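Local coordinates for m3DLH protein (Halieaceae bacterium, PDB 7JKA), which probably hydrolyses lactones such as dienelactone, and may also cleave phosphotriesters, at residues I19-T22 / Q27-G30. Sequence-based numbering, arbitrary orientation.
Sequences IRYT and QFVG
Ile19–Thr22 and Gln27–Gly30 pair as the two arms of an antiparallel beta hairpin, part of strands 14-22 and 27-35 at one end of the central sheet. The axes of the two segments run at 149°. Two hydrogen-bonded pairs fix the register: Ile19 N gives to Gly30 O (2.9 Å) and Gly30 N returns to Ile19 O (2.8 Å), while Tyr21 N gives to Phe28 O (3.0 Å) and Phe28 N to Tyr21 O (2.7 Å). Phe28 O is gripped twice, because Gln27 NE2 also donates to it at 3.0 Å, bent to 134° at the hydrogen; this donor and Tyr21 N arrive from opposite faces of the carbonyl plane. The bend at chi2 turns the Gln27 amide toward the neighbouring strand, beside Arg20 CB, where NE2 meets Phe28 O.

On the buried face, Tyr21 CG sits between the backbone N and the carbonyl carbon (chi1 61°), which swings the ring across to the neighbouring strand. Phe28 CB lies over its centre, 3.5 Å from the Tyr21 ring centroid, a CH-pi contact; the two rings themselves are slid apart and barely overlap. Gly30 N comes at the ring edge, near its plane. Tyr21 OH is hydrogen-bonded to Asp76 N, while helix 101-116 packs against both aromatic side chains. With an alanine here in place of Tyr21, Phe28 CB is likely to lose the ring face it rests on and Asp76 N its hydroxyl partner.

On the other, more exposed face, Val29 CG2 touches Arg20 NH1 at 3.3 Å over one guanidinium face, and Glu18 holds Arg20 NH2 in a salt bridge. The arrangement is that of an antiparallel hairpin forming one edge of the largely parallel sheet of the alpha/beta-hydrolase fold, its Tyr21 and Phe28 face covered by helix 101-116.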
loop_
_atom_site.group_PDB
_atom_site.type_symbol
_atom_site.label_atom_id
_atom_site.label_comp_id
_atom_site.label_asym_id
_atom_site.label_seq_id
_atom_site.Cartn_x
_atom_site.Cartn_y
_atom_site.Cartn_z
ATOM N N ILE A 19 -14.778 -8.673 3.846
ATOM C CA ILE A 19 -14.400 -8.569 5.253
ATOM C C ILE A 19 -14.908 -7.230 5.767
ATOM O O ILE A 19 -14.513 -6.183 5.254
ATOM C CB ILE A 19 -12.883 -8.652 5.469
ATOM C CG1 ILE A 19 -12.259 -9.838 4.715
ATOM C CG2 ILE A 19 -12.597 -8.759 6.938
ATOM C CD1 ILE A 19 -12.226 -11.083 5.529
ATOM N N ARG A 20 -15.727 -7.251 6.807
ATOM C CA ARG A 20 -16.203 -6.022 7.435
ATOM C C ARG A 20 -15.400 -5.789 8.707
ATOM O O ARG A 20 -15.194 -6.715 9.493
ATOM C CB ARG A 20 -17.704 -6.117 7.720
ATOM C CG ARG A 20 -18.453 -6.273 6.421
ATOM C CD ARG A 20 -19.947 -6.094 6.528
ATOM N NE ARG A 20 -20.490 -6.060 5.176
ATOM C CZ ARG A 20 -20.915 -4.967 4.547
ATOM N NH1 ARG A 20 -20.911 -3.782 5.151
ATOM N NH2 ARG A 20 -21.367 -5.077 3.299
ATOM N N TYR A 21 -14.904 -4.571 8.889
ATOM C CA TYR A 21 -14.062 -4.304 10.038
ATOM C C TYR A 21 -14.210 -2.836 10.411
ATOM O O TYR A 21 -14.856 -2.062 9.709
ATOM C CB TYR A 21 -12.598 -4.660 9.745
ATOM C CG TYR A 21 -11.943 -3.876 8.601
ATOM C CD1 TYR A 21 -12.135 -4.240 7.263
ATOM C CD2 TYR A 21 -11.116 -2.796 8.862
ATOM C CE1 TYR A 21 -11.522 -3.547 6.224
ATOM C CE2 TYR A 21 -10.508 -2.092 7.833
ATOM C CZ TYR A 21 -10.722 -2.468 6.513
ATOM O OH TYR A 21 -10.099 -1.763 5.483
ATOM N N THR A 22 -13.602 -2.452 11.532
ATOM C CA THR A 22 -13.799 -1.090 12.013
ATOM C C THR A 22 -12.562 -0.621 12.762
ATOM O O THR A 22 -11.788 -1.423 13.285
ATOM C CB THR A 22 -15.056 -0.998 12.900
ATOM O OG1 THR A 22 -15.310 0.366 13.288
ATOM C CG2 THR A 22 -14.933 -1.852 14.156
ATOM N N GLN A 27 -17.203 2.169 9.775
ATOM C CA GLN A 27 -17.395 0.809 9.300
ATOM C C GLN A 27 -16.714 0.664 7.944
ATOM O O GLN A 27 -17.029 1.412 7.016
ATOM C CB GLN A 27 -18.888 0.511 9.187
ATOM C CG GLN A 27 -19.201 -0.831 8.596
ATOM C CD GLN A 27 -18.691 -1.957 9.452
ATOM O OE1 GLN A 27 -18.986 -2.026 10.648
ATOM N NE2 GLN A 27 -17.915 -2.851 8.847
ATOM N N PHE A 28 -15.781 -0.291 7.834
ATOM C CA PHE A 28 -15.020 -0.524 6.616
ATOM C C PHE A 28 -15.409 -1.858 5.996
ATOM O O PHE A 28 -15.839 -2.784 6.693
ATOM C CB PHE A 28 -13.504 -0.538 6.892
ATOM C CG PHE A 28 -12.976 0.758 7.420
ATOM C CD1 PHE A 28 -12.769 1.837 6.564
ATOM C CD2 PHE A 28 -12.676 0.907 8.763
ATOM C CE1 PHE A 28 -12.307 3.053 7.052
ATOM C CE2 PHE A 28 -12.211 2.135 9.264
ATOM C CZ PHE A 28 -12.010 3.199 8.400
ATOM N N VAL A 29 -15.260 -1.942 4.679
ATOM C CA VAL A 29 -15.600 -3.144 3.924
ATOM C C VAL A 29 -14.436 -3.414 2.990
ATOM O O VAL A 29 -14.255 -2.692 2.002
ATOM C CB VAL A 29 -16.910 -2.990 3.147
ATOM C CG1 VAL A 29 -17.280 -4.318 2.516
ATOM C CG2 VAL A 29 -18.031 -2.490 4.078
ATOM N N GLY A 30 -13.630 -4.424 3.326
ATOM C CA GLY A 30 -12.514 -4.842 2.517
ATOM C C GLY A 30 -12.792 -6.176 1.853
ATOM O O GLY A 30 -13.917 -6.688 1.864
#